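Local coordinates for alginate lyase (Paenibacillus sp. FPU-7, PDB 6KFN), which cleaves alginate as a polysaccharide lyase, probably by beta-elimination, on a right-handed parallel beta-helix scaffold of the pectate-lyase-like kind, at residues Glu42-Ala47 and Thr78-Asn83; Ala62-Tyr67 and Leu87-Ala92; Trp82-Leu87 and Asp107-Tyr112; Met97-Asn102 and His120-Ser125. All blocks are in the same frame, centred on the assembly; numbering follows the deposited sequence.

Contact 1 of 4, residues Glu42-Ala47 and Thr78-Asn83; sequences EASGTA and TGDYWN
Between successive coils of a right-handed parallel beta-helix, the turn that leads into strand 82-85 lies against the loop that follows strand 39-41, and two aromatic side chains of one segment meet it in contrasting ways. Y81 offers a ring face: the peptide joining T46 and A47 lies across it, with A47 N over the ring centre and T46 C nearer the rim. At one side of the ring, A47 CB comes to 3.5 Å from Y81 CE1, while H103 stacks with Y81 as well. W82 instead uses its edge. W82 NE1 donates to A43 O, 2.7 Å away and close to the indole plane, although the nitrogen sits above the carbonyl plane. An alanine in place of Y81 would remove the whole ring and would probably leave the T46-A47 peptide less well held. Between the residues that meet the two rings, G45 N donates to D80 O at 2.9 Å, and G45 could hardly carry a CB, which would clash with Y81 O. S44 turns OG anti to its carbonyl carbon (chi1 -69°), where it accepts from D80 N at 3.0 Å along an almost straight line, N-H...O 173°.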
loop_
_atom_site.group_PDB
_atom_site.type_symbol
_atom_site.label_atom_id
_atom_site.label_comp_id
_atom_site.label_asym_id
_atom_site.label_seq_id
_atom_site.Cartn_x
_atom_site.Cartn_y
_atom_site.Cartn_z
ATOM N N GLU A 42 -1.786 15.591 -11.513
ATOM C CA GLU A 42 -1.966 16.788 -10.684
ATOM C C GLU A 42 -3.399 17.321 -10.672
ATOM O O GLU A 42 -3.834 17.885 -9.670
ATOM C CB GLU A 42 -1.032 17.922 -11.133
ATOM C CG GLU A 42 0.430 17.626 -10.984
ATOM C CD GLU A 42 1.391 18.726 -11.411
ATOM O OE1 GLU A 42 0.991 19.664 -12.126
ATOM O OE2 GLU A 42 2.563 18.643 -11.043
ATOM N N ALA A 43 -4.112 17.230 -11.769
ATOM C CA ALA A 43 -5.463 17.741 -11.896
ATOM C C ALA A 43 -6.404 16.915 -11.017
ATOM O O ALA A 43 -6.041 15.854 -10.530
ATOM C CB ALA A 43 -5.899 17.664 -13.367
ATOM N N SER A 44 -7.613 17.409 -10.819
ATOM C CA SER A 44 -8.635 16.685 -10.094
ATOM C C SER A 44 -9.845 16.411 -10.960
ATOM O O SER A 44 -10.347 17.293 -11.675
ATOM C CB SER A 44 -9.108 17.446 -8.852
ATOM O OG SER A 44 -8.085 17.480 -7.876
ATOM N N GLY A 45 -10.338 15.195 -10.871
ATOM C CA GLY A 45 -11.649 14.840 -11.359
ATOM C C GLY A 45 -12.713 15.076 -10.276
ATOM O O GLY A 45 -12.467 15.725 -9.262
ATOM N N THR A 46 -13.872 14.501 -10.512
ATOM C CA THR A 46 -14.977 14.421 -9.558
ATOM C C THR A 46 -15.490 12.996 -9.558
ATOM O O THR A 46 -15.148 12.194 -10.424
ATOM C CB THR A 46 -16.118 15.393 -9.916
ATOM O OG1 THR A 46 -16.731 14.858 -11.074
ATOM C CG2 THR A 46 -15.632 16.816 -10.116
ATOM N N ALA A 47 -16.415 12.684 -8.652
ATOM C CA ALA A 47 -17.020 11.354 -8.678
ATOM C C ALA A 47 -17.719 11.087 -9.994
ATOM O O ALA A 47 -17.710 9.967 -10.511
ATOM C CB ALA A 47 -17.972 11.170 -7.496
ATOM N N THR A 78 -1.331 13.919 -6.998
ATOM C CA THR A 78 -1.587 15.043 -6.122
ATOM C C THR A 78 -2.966 15.633 -6.308
ATOM O O THR A 78 -3.281 16.621 -5.646
ATOM C CB THR A 78 -0.514 16.132 -6.243
ATOM O OG1 THR A 78 -0.410 16.513 -7.610
ATOM C CG2 THR A 78 0.830 15.653 -5.741
ATOM N N GLY A 79 -3.787 15.054 -7.168
ATOM C CA GLY A 79 -5.163 15.474 -7.358
ATOM C C GLY A 79 -6.117 14.361 -6.933
ATOM O O GLY A 79 -5.737 13.251 -6.591
ATOM N N ASP A 80 -7.403 14.717 -6.991
ATOM C CA ASP A 80 -8.458 13.839 -6.527
ATOM C C ASP A 80 -9.162 13.130 -7.681
ATOM O O ASP A 80 -9.148 13.589 -8.823
ATOM C CB ASP A 80 -9.527 14.650 -5.759
ATOM C CG ASP A 80 -9.016 15.320 -4.516
ATOM O OD1 ASP A 80 -7.945 14.971 -3.982
ATOM O OD2 ASP A 80 -9.757 16.200 -4.026
ATOM N N TYR A 81 -9.813 12.002 -7.375
ATOM C CA TYR A 81 -10.715 11.349 -8.320
ATOM C C TYR A 81 -9.991 10.926 -9.605
ATOM O O TYR A 81 -10.475 11.159 -10.716
ATOM C CB TYR A 81 -11.963 12.197 -8.599
ATOM C CG TYR A 81 -12.941 12.195 -7.457
ATOM C CD1 TYR A 81 -13.753 11.063 -7.237
ATOM C CD2 TYR A 81 -13.096 13.271 -6.619
ATOM C CE1 TYR A 81 -14.662 10.996 -6.225
ATOM C CE2 TYR A 81 -14.050 13.197 -5.537
ATOM C CZ TYR A 81 -14.793 12.063 -5.405
ATOM O OH TYR A 81 -15.727 12.003 -4.376
ATOM N N TRP A 82 -8.880 10.220 -9.413
ATOM C CA TRP A 82 -8.236 9.455 -10.459
ATOM C C TRP A 82 -8.598 7.983 -10.322
ATOM O O TRP A 82 -8.583 7.444 -9.218
ATOM C CB TRP A 82 -6.693 9.577 -10.385
ATOM C CG TRP A 82 -6.196 10.934 -10.759
ATOM C CD1 TRP A 82 -6.303 12.071 -9.990
ATOM C CD2 TRP A 82 -5.611 11.324 -12.013
ATOM N NE1 TRP A 82 -5.791 13.140 -10.667
ATOM C CE2 TRP A 82 -5.386 12.725 -11.923
ATOM C CE3 TRP A 82 -5.235 10.635 -13.174
ATOM C CZ2 TRP A 82 -4.794 13.431 -12.945
ATOM C CZ3 TRP A 82 -4.645 11.358 -14.188
ATOM C CH2 TRP A 82 -4.446 12.734 -14.068
ATOM N N ASN A 83 -8.851 7.334 -11.455
ATOM C CA ASN A 83 -8.918 5.875 -11.580
ATOM C C ASN A 83 -7.678 5.426 -12.333
ATOM O O ASN A 83 -7.461 5.831 -13.472
ATOM C CB ASN A 83 -10.163 5.450 -12.336
ATOM C CG ASN A 83 -11.450 5.737 -11.565
ATOM O OD1 ASN A 83 -11.422 5.954 -10.339
ATOM N ND2 ASN A 83 -12.578 5.680 -12.251
HETATM O O HOH W 1 -1.899 18.830 -7.842
#

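Contact 2 of 4, residues Ala62-Tyr67 and Leu87-Ala92; sequences AVLSGY and LKMTGA
Three torsions set up the outward face. V63 has CG1 anti to its backbone N (chi1 -180°), T90 places OG1 anti to N (chi1 -167°), which leaves CG2 in the crowded position between N and the carbonyl carbon, and S65 also turns OG anti to N (chi1 -179°). The two methyls are thereby brought together, V63 CG1 lying 3.7 Å from T90 CG2 as the side chains cross obliquely. V63 CG2 meets the extended chain of K88 at CD, 3.8 Å away. T90 OG1 is engaged elsewhere, bonded to Y112 O on the next strand. Beneath these contacts, V63, L64 and S65 pair in parallel with K88, M89 and T90, two successive rungs of one wall of the right-handed parallel beta-helix. L64 N gives the shortest of the four backbone bonds, to K88 O at 2.8 Å, and G66 N to T90 O closes the run at 3.0 Å. On the opposite face L64 and M89 lie side by side, CD1 to CE 4.2 Å. Where pairing starts, L87 CD2 reaches A62 CB at 3.8 Å. S65 OG donates to G66 O at 2.8 Å, in the carbonyl plane and on a lone pair; an alanine here would lose that bond and would probably leave the G66 carbonyl less firmly held. A CB on G91 would run into S65 OG, and one on G66 into G91 O and A92 CB.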
loop_
_atom_site.group_PDB
_atom_site.type_symbol
_atom_site.label_atom_id
_atom_site.label_comp_id
_atom_site.label_asym_id
_atom_site.label_seq_id
_atom_site.Cartn_x
_atom_site.Cartn_y
_atom_site.Cartn_z
ATOM N N ALA A 62 0.424 -2.036 -20.159
ATOM C CA ALA A 62 1.361 -0.932 -20.205
ATOM C C ALA A 62 2.126 -0.822 -18.888
ATOM O O ALA A 62 1.589 -1.103 -17.816
ATOM C CB ALA A 62 0.600 0.363 -20.496
ATOM N N VAL A 63 3.363 -0.352 -18.991
ATOM C CA VAL A 63 4.277 -0.215 -17.868
ATOM C C VAL A 63 4.669 1.243 -17.699
ATOM O O VAL A 63 5.111 1.880 -18.659
ATOM C CB VAL A 63 5.561 -1.030 -18.076
ATOM C CG1 VAL A 63 6.507 -0.874 -16.879
ATOM C CG2 VAL A 63 5.257 -2.515 -18.321
ATOM N N LEU A 64 4.527 1.768 -16.475
ATOM C CA LEU A 64 5.117 3.036 -16.104
ATOM C C LEU A 64 6.416 2.751 -15.362
ATOM O O LEU A 64 6.407 2.157 -14.293
ATOM C CB LEU A 64 4.194 3.876 -15.210
ATOM C CG LEU A 64 2.791 4.137 -15.717
ATOM C CD1 LEU A 64 2.085 5.107 -14.792
ATOM C CD2 LEU A 64 2.799 4.651 -17.125
ATOM N N SER A 65 7.548 3.136 -15.980
ATOM C CA SER A 65 8.849 2.924 -15.370
ATOM C C SER A 65 9.500 4.248 -15.010
ATOM O O SER A 65 9.465 5.190 -15.820
ATOM C CB SER A 65 9.770 2.197 -16.312
ATOM O OG SER A 65 11.037 1.983 -15.684
ATOM N N GLY A 66 10.131 4.334 -13.835
ATOM C CA GLY A 66 11.048 5.430 -13.600
ATOM C C GLY A 66 12.361 5.215 -14.327
ATOM O O GLY A 66 12.559 4.257 -15.075
ATOM N N TYR A 67 13.290 6.124 -14.061
ATOM C CA TYR A 67 14.617 6.073 -14.661
ATOM C C TYR A 67 15.597 5.222 -13.888
ATOM O O TYR A 67 16.595 4.779 -14.473
ATOM C CB TYR A 67 15.197 7.469 -14.712
ATOM C CG TYR A 67 14.370 8.408 -15.539
ATOM C CD1 TYR A 67 14.412 8.339 -16.919
ATOM C CD2 TYR A 67 13.566 9.368 -14.947
ATOM C CE1 TYR A 67 13.685 9.204 -17.704
ATOM C CE2 TYR A 67 12.817 10.236 -15.705
ATOM C CZ TYR A 67 12.892 10.160 -17.096
ATOM O OH TYR A 67 12.154 11.024 -17.872
ATOM N N LEU A 87 -2.338 -1.203 -14.846
ATOM C CA LEU A 87 -0.984 -0.822 -15.200
ATOM C C LEU A 87 0.044 -1.550 -14.344
ATOM O O LEU A 87 -0.210 -1.903 -13.198
ATOM C CB LEU A 87 -0.810 0.681 -14.978
ATOM C CG LEU A 87 -1.669 1.556 -15.915
ATOM C CD1 LEU A 87 -1.683 2.993 -15.443
ATOM C CD2 LEU A 87 -1.127 1.518 -17.297
ATOM N N LYS A 88 1.220 -1.687 -14.914
ATOM C CA LYS A 88 2.419 -2.055 -14.169
ATOM C C LYS A 88 3.194 -0.790 -13.815
ATOM O O LYS A 88 3.235 0.166 -14.615
ATOM C CB LYS A 88 3.287 -2.991 -15.017
ATOM C CG LYS A 88 2.653 -4.321 -15.320
ATOM C CD LYS A 88 3.468 -5.204 -16.269
ATOM C CE LYS A 88 2.934 -6.576 -16.405
ATOM N NZ LYS A 88 3.814 -7.348 -17.338
ATOM N N MET A 89 3.820 -0.784 -12.644
ATOM C CA MET A 89 4.655 0.318 -12.193
ATOM C C MET A 89 5.960 -0.267 -11.657
ATOM O O MET A 89 5.930 -1.169 -10.819
ATOM C CB MET A 89 4.005 1.162 -11.073
ATOM C CG MET A 89 2.853 2.081 -11.466
ATOM S SD MET A 89 1.293 1.237 -11.582
ATOM C CE MET A 89 0.218 2.674 -11.956
ATOM N N THR A 90 7.083 0.255 -12.120
ATOM C CA THR A 90 8.368 -0.296 -11.760
ATOM C C THR A 90 9.463 0.738 -11.847
ATOM O O THR A 90 9.281 1.835 -12.368
ATOM C CB THR A 90 8.656 -1.504 -12.675
ATOM O OG1 THR A 90 9.753 -2.265 -12.165
ATOM C CG2 THR A 90 8.996 -1.125 -14.105
ATOM N N GLY A 91 10.653 0.338 -11.375
ATOM C CA GLY A 91 11.844 1.044 -11.792
ATOM C C GLY A 91 12.044 2.433 -11.215
ATOM O O GLY A 91 12.594 3.323 -11.890
ATOM N N ALA A 92 11.634 2.641 -9.989
ATOM C CA ALA A 92 11.723 3.926 -9.319
ATOM C C ALA A 92 11.907 3.695 -7.839
ATOM O O ALA A 92 11.701 2.603 -7.320
ATOM C CB ALA A 92 10.485 4.769 -9.575
#

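Contact 3 of 4, residues Trp82-Leu87 and Asp107-Tyr112; sequences WNITGL and DGLEIY
L87 O is gripped by two donors: E110 N at 3.0 Å, approaching in the carbonyl plane, and, more weakly, a water that also donates to G108 O. The CA of L109 adds a CH...O contact to the same oxygen. This is the corner between two walls of the right-handed beta-helix, where successive coils stack in parallel and the chain bends from one wall to the next. Before the bend, T85 pairs with D107. D107 N donates to I84 O nearly along the C=O axis, and D107 O accepts from G86 N at 2.9 Å, in the carbonyl plane. At the bend itself G86 and G108 lie one above the other, both with positive phi (72° and 75°), so the two coils turn in step; G86 CA comes to 3.2 Å from G108 O in a CH...O contact. The acid of D107 points to other partners, R131 in a salt bridge and N132 in a hydrogen bond, and E110 OE2 is bonded to Y136.

Under the corner, L109 has CG anti to its carbonyl carbon (chi1 -52°) and crosses I84 obliquely. Its CD1 meets I84 CG2, while CD2 tucks beneath the backbone of the coil before. There the methyl has L87 CB for a neighbour on the apolar side, and L109 CD2 packs at 3.6 Å from both I84 O and L87 N.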
loop_
_atom_site.group_PDB
_atom_site.type_symbol
_atom_site.label_atom_id
_atom_site.label_comp_id
_atom_site.label_asym_id
_atom_site.label_seq_id
_atom_site.Cartn_x
_atom_site.Cartn_y
_atom_site.Cartn_z
ATOM N N TRP A 82 -8.880 10.220 -9.413
ATOM C CA TRP A 82 -8.236 9.455 -10.459
ATOM C C TRP A 82 -8.598 7.983 -10.322
ATOM O O TRP A 82 -8.583 7.444 -9.218
ATOM C CB TRP A 82 -6.693 9.577 -10.385
ATOM C CG TRP A 82 -6.196 10.934 -10.759
ATOM C CD1 TRP A 82 -6.303 12.071 -9.990
ATOM C CD2 TRP A 82 -5.611 11.324 -12.013
ATOM N NE1 TRP A 82 -5.791 13.140 -10.667
ATOM C CE2 TRP A 82 -5.386 12.725 -11.923
ATOM C CE3 TRP A 82 -5.235 10.635 -13.174
ATOM C CZ2 TRP A 82 -4.794 13.431 -12.945
ATOM C CZ3 TRP A 82 -4.645 11.358 -14.188
ATOM C CH2 TRP A 82 -4.446 12.734 -14.068
ATOM N N ASN A 83 -8.851 7.334 -11.455
ATOM C CA ASN A 83 -8.918 5.875 -11.580
ATOM C C ASN A 83 -7.678 5.426 -12.333
ATOM O O ASN A 83 -7.461 5.831 -13.472
ATOM C CB ASN A 83 -10.163 5.450 -12.336
ATOM C CG ASN A 83 -11.450 5.737 -11.565
ATOM O OD1 ASN A 83 -11.422 5.954 -10.339
ATOM N ND2 ASN A 83 -12.578 5.680 -12.251
ATOM N N ILE A 84 -6.852 4.652 -11.644
ATOM C CA ILE A 84 -5.572 4.158 -12.152
ATOM C C ILE A 84 -5.718 2.651 -12.265
ATOM O O ILE A 84 -5.845 1.974 -11.243
ATOM C CB ILE A 84 -4.436 4.560 -11.191
ATOM C CG1 ILE A 84 -4.388 6.079 -11.014
ATOM C CG2 ILE A 84 -3.115 4.016 -11.693
ATOM C CD1 ILE A 84 -3.670 6.541 -9.784
ATOM N N THR A 85 -5.760 2.125 -13.503
ATOM C CA THR A 85 -6.295 0.792 -13.733
ATOM C C THR A 85 -5.407 -0.014 -14.662
ATOM O O THR A 85 -5.083 0.418 -15.766
ATOM C CB THR A 85 -7.710 0.896 -14.344
ATOM O OG1 THR A 85 -8.498 1.726 -13.498
ATOM C CG2 THR A 85 -8.322 -0.469 -14.493
ATOM N N GLY A 86 -5.089 -1.244 -14.242
ATOM C CA GLY A 86 -4.515 -2.208 -15.155
ATOM C C GLY A 86 -3.100 -1.967 -15.572
ATOM O O GLY A 86 -2.670 -2.524 -16.563
ATOM N N LEU A 87 -2.338 -1.203 -14.846
ATOM C CA LEU A 87 -0.984 -0.822 -15.200
ATOM C C LEU A 87 0.044 -1.550 -14.344
ATOM O O LEU A 87 -0.210 -1.903 -13.198
ATOM C CB LEU A 87 -0.810 0.681 -14.978
ATOM C CG LEU A 87 -1.669 1.556 -15.915
ATOM C CD1 LEU A 87 -1.683 2.993 -15.443
ATOM C CD2 LEU A 87 -1.127 1.518 -17.297
ATOM N N ASP A 107 -6.618 -0.090 -9.256
ATOM C CA ASP A 107 -7.246 -1.390 -9.464
ATOM C C ASP A 107 -6.462 -2.146 -10.530
ATOM O O ASP A 107 -6.185 -1.599 -11.591
ATOM C CB ASP A 107 -8.705 -1.146 -9.890
ATOM C CG ASP A 107 -9.606 -2.357 -9.865
ATOM O OD1 ASP A 107 -9.137 -3.488 -9.770
ATOM O OD2 ASP A 107 -10.852 -2.117 -9.833
ATOM N N GLY A 108 -6.103 -3.402 -10.256
ATOM C CA GLY A 108 -5.474 -4.220 -11.275
ATOM C C GLY A 108 -4.037 -3.842 -11.527
ATOM O O GLY A 108 -3.546 -4.034 -12.648
ATOM N N LEU A 109 -3.333 -3.321 -10.525
ATOM C CA LEU A 109 -1.969 -2.879 -10.684
ATOM C C LEU A 109 -0.976 -3.974 -10.312
ATOM O O LEU A 109 -1.237 -4.830 -9.466
ATOM C CB LEU A 109 -1.704 -1.641 -9.831
ATOM C CG LEU A 109 -2.701 -0.493 -10.007
ATOM C CD1 LEU A 109 -2.194 0.731 -9.284
ATOM C CD2 LEU A 109 -2.939 -0.174 -11.480
ATOM N N GLU A 110 0.190 -3.895 -10.930
ATOM C CA GLU A 110 1.323 -4.751 -10.602
ATOM C C GLU A 110 2.512 -3.827 -10.369
ATOM O O GLU A 110 2.960 -3.178 -11.317
ATOM C CB GLU A 110 1.565 -5.754 -11.733
ATOM C CG GLU A 110 2.654 -6.749 -11.448
ATOM C CD GLU A 110 2.967 -7.711 -12.589
ATOM O OE1 GLU A 110 2.193 -7.796 -13.541
ATOM O OE2 GLU A 110 4.027 -8.359 -12.505
ATOM N N ILE A 111 2.982 -3.752 -9.113
ATOM C CA ILE A 111 3.957 -2.754 -8.694
ATOM C C ILE A 111 5.161 -3.519 -8.149
ATOM O O ILE A 111 5.001 -4.311 -7.212
ATOM C CB ILE A 111 3.371 -1.820 -7.629
ATOM C CG1 ILE A 111 2.110 -1.142 -8.172
ATOM C CG2 ILE A 111 4.416 -0.830 -7.147
ATOM C CD1 ILE A 111 1.353 -0.351 -7.149
ATOM N N TYR A 112 6.336 -3.316 -8.747
ATOM C CA TYR A 112 7.453 -4.199 -8.432
ATOM C C TYR A 112 8.769 -3.561 -8.814
ATOM O O TYR A 112 8.853 -2.677 -9.672
ATOM C CB TYR A 112 7.298 -5.556 -9.189
ATOM C CG TYR A 112 7.239 -5.382 -10.699
ATOM C CD1 TYR A 112 6.038 -5.039 -11.317
ATOM C CD2 TYR A 112 8.361 -5.469 -11.506
ATOM C CE1 TYR A 112 5.934 -4.801 -12.650
ATOM C CE2 TYR A 112 8.260 -5.215 -12.916
ATOM C CZ TYR A 112 7.019 -4.873 -13.447
ATOM O OH TYR A 112 6.796 -4.601 -14.799
HETATM O O HOH W 2 -1.384 -4.801 -14.317
#

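Contact 4 of 4, residues Met97-Asn102 and His120-Ser125; sequences MLDHAN and HFRDGS
R122 carries this contact through its bent side chain: CG is anti to the backbone N (chi1 -163°) and the turn comes at chi3 (69°), which lays the guanidinium alongside D99. The grip is side-on and bidentate, NE to D99 OD1 at 2.8 Å and NH2 to D99 OD2 at 2.9 Å. Both oxygens use their syn lone pairs, and the two planes are nearly coplanar. M97 is bent at chi2 and chi3, so that its SD sits over the centre of one guanidinium face, 3.7 Å from R122 NE, and 3.6 Å from H120 CB. Y161 meets R122 in a cation-pi interaction. D99 OD2 is also bonded to Y76, a second partner that, with the arginine, would probably help keep the aspartate ionised although D123 OD2 lies nearby.

On the other face, L98 and F121 run side by side, CD1 to CD1 4.1 Å. Past the strands, R122 to S125 form a type I' turn. S125 places OG anti to its carbonyl carbon (chi1 -69°), where the hydroxyl donates to R122 O at 2.7 Å and accepts from A101 N at 3.0 Å; R122 O takes further bonds from H100 N and S125 N. H100, its CG in the crowded position, turns its ring edge to the D123 carboxylate, CD2 to OD2 3.3 Å; D123 OD1 is hydrogen-bonded to the backbone N of N162.

Strands 94-99 and 119-122 are parallel neighbours in one wall of the beta-helix, with strand 73-77 beside the first and strand 149-151 beside the second.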
loop_
_atom_site.group_PDB
_atom_site.type_symbol
_atom_site.label_atom_id
_atom_site.label_comp_id
_atom_site.label_asym_id
_atom_site.label_seq_id
_atom_site.Cartn_x
_atom_site.Cartn_y
_atom_site.Cartn_z
ATOM N N MET A 97 3.175 7.353 -5.240
ATOM C CA MET A 97 3.116 8.269 -4.114
ATOM C C MET A 97 1.884 9.133 -4.295
ATOM O O MET A 97 1.699 9.723 -5.361
ATOM C CB MET A 97 4.371 9.153 -4.070
ATOM C CG MET A 97 4.385 10.194 -2.944
ATOM S SD MET A 97 4.491 9.528 -1.272
ATOM C CE MET A 97 6.134 8.902 -1.303
ATOM N N LEU A 98 1.043 9.213 -3.254
ATOM C CA LEU A 98 -0.111 10.113 -3.216
ATOM C C LEU A 98 0.148 11.168 -2.160
ATOM O O LEU A 98 0.424 10.834 -1.020
ATOM C CB LEU A 98 -1.382 9.335 -2.879
ATOM C CG LEU A 98 -1.538 8.151 -3.891
ATOM C CD1 LEU A 98 -1.001 6.819 -3.425
ATOM C CD2 LEU A 98 -3.058 8.058 -4.113
ATOM N N ASP A 99 0.095 12.440 -2.559
ATOM C CA ASP A 99 0.174 13.577 -1.644
ATOM C C ASP A 99 -1.130 14.359 -1.763
ATOM O O ASP A 99 -1.487 14.810 -2.854
ATOM C CB ASP A 99 1.339 14.510 -1.900
ATOM C CG ASP A 99 2.614 14.165 -1.180
ATOM O OD1 ASP A 99 2.552 13.545 -0.103
ATOM O OD2 ASP A 99 3.690 14.661 -1.629
ATOM N N HIS A 100 -1.819 14.528 -0.627
ATOM C CA HIS A 100 -3.086 15.261 -0.581
ATOM C C HIS A 100 -4.007 14.886 -1.733
ATOM O O HIS A 100 -4.648 15.737 -2.339
ATOM C CB HIS A 100 -2.909 16.769 -0.399
ATOM C CG HIS A 100 -2.052 17.435 -1.415
ATOM N ND1 HIS A 100 -2.463 17.698 -2.704
ATOM C CD2 HIS A 100 -0.780 17.884 -1.306
ATOM C CE1 HIS A 100 -1.471 18.290 -3.340
ATOM N NE2 HIS A 100 -0.448 18.423 -2.526
ATOM N N ALA A 101 -4.099 13.587 -1.984
ATOM C CA ALA A 101 -4.911 13.023 -3.059
ATOM C C ALA A 101 -6.021 12.191 -2.433
ATOM O O ALA A 101 -5.770 11.417 -1.516
ATOM C CB ALA A 101 -4.048 12.163 -3.974
ATOM N N ASN A 102 -7.234 12.349 -2.956
ATOM C CA ASN A 102 -8.403 11.798 -2.310
ATOM C C ASN A 102 -9.308 11.132 -3.347
ATOM O O ASN A 102 -9.411 11.593 -4.490
ATOM C CB ASN A 102 -9.216 12.878 -1.587
ATOM C CG ASN A 102 -8.369 13.619 -0.578
ATOM O OD1 ASN A 102 -8.227 13.190 0.541
ATOM N ND2 ASN A 102 -7.686 14.674 -1.016
ATOM N N HIS A 120 2.432 4.719 -1.240
ATOM C CA HIS A 120 2.454 5.548 -0.043
ATOM C C HIS A 120 1.327 6.571 -0.111
ATOM O O HIS A 120 1.275 7.389 -1.027
ATOM C CB HIS A 120 3.790 6.236 0.077
ATOM C CG HIS A 120 4.069 6.897 1.400
ATOM N ND1 HIS A 120 5.345 7.050 1.831
ATOM C CD2 HIS A 120 3.281 7.375 2.402
ATOM C CE1 HIS A 120 5.355 7.663 3.005
ATOM N NE2 HIS A 120 4.113 7.906 3.351
ATOM N N PHE A 121 0.399 6.494 0.856
ATOM C CA PHE A 121 -0.657 7.493 1.036
ATOM C C PHE A 121 -0.128 8.557 2.004
ATOM O O PHE A 121 0.111 8.248 3.171
ATOM C CB PHE A 121 -1.911 6.870 1.635
ATOM C CG PHE A 121 -2.500 5.746 0.818
ATOM C CD1 PHE A 121 -3.341 6.020 -0.217
ATOM C CD2 PHE A 121 -2.211 4.434 1.095
ATOM C CE1 PHE A 121 -3.900 5.010 -0.975
ATOM C CE2 PHE A 121 -2.759 3.412 0.351
ATOM C CZ PHE A 121 -3.629 3.707 -0.704
ATOM N N ARG A 122 0.109 9.778 1.519
ATOM C CA ARG A 122 0.816 10.780 2.322
ATOM C C ARG A 122 0.078 12.105 2.310
ATOM O O ARG A 122 -0.732 12.419 1.425
ATOM C CB ARG A 122 2.260 10.918 1.782
ATOM C CG ARG A 122 3.233 11.605 2.726
ATOM C CD ARG A 122 4.666 11.574 2.238
ATOM N NE ARG A 122 4.827 12.426 1.064
ATOM C CZ ARG A 122 5.973 12.564 0.413
ATOM N NH1 ARG A 122 7.074 11.960 0.822
ATOM N NH2 ARG A 122 6.024 13.335 -0.670
ATOM N N ASP A 123 0.419 12.935 3.300
ATOM C CA ASP A 123 -0.002 14.334 3.317
ATOM C C ASP A 123 -1.517 14.461 3.167
ATOM O O ASP A 123 -2.038 15.175 2.327
ATOM C CB ASP A 123 0.752 15.166 2.278
ATOM C CG ASP A 123 0.626 16.649 2.477
ATOM O OD1 ASP A 123 0.378 17.088 3.608
ATOM O OD2 ASP A 123 0.830 17.389 1.489
ATOM N N GLY A 124 -2.227 13.749 4.055
ATOM C CA GLY A 124 -3.676 13.892 4.117
ATOM C C GLY A 124 -4.450 13.081 3.093
ATOM O O GLY A 124 -5.677 13.181 3.072
ATOM N N SER A 125 -3.789 12.283 2.274
ATOM C CA SER A 125 -4.477 11.517 1.233
ATOM C C SER A 125 -5.457 10.549 1.859
ATOM O O SER A 125 -5.044 9.647 2.596
ATOM C CB SER A 125 -3.446 10.715 0.423
ATOM O OG SER A 125 -2.628 11.554 -0.363
HETATM O O HOH W 3 3.144 17.327 -0.299
HETATM O O HOH W 4 -5.907 15.487 1.185
HETATM O O HOH W 5 -8.317 14.692 2.963
#

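All four contacts join coils near the N-terminal part of the beta-helix. Contacts 1 and 3 share W82 and N83 on strand 82-85, with centres about 15 Å apart, while contacts 2 and 3 share L87 and sit closest, about 11 Å between centres, where strand 88-92 neighbours strand 110-114. Contact 4 lies on another wall, the one built from strands such as 94-99 and 119-122; it touches contact 1 through Y81 N and D80 OD1, which meet N102. Along the chain, contact 1 closes before contact 4 opens, whereas contact 2 interleaves with contacts 1 and 3, and contact 3 with contact 4. The four thus sample coil-to-coil contacts on different walls and at the corner between them.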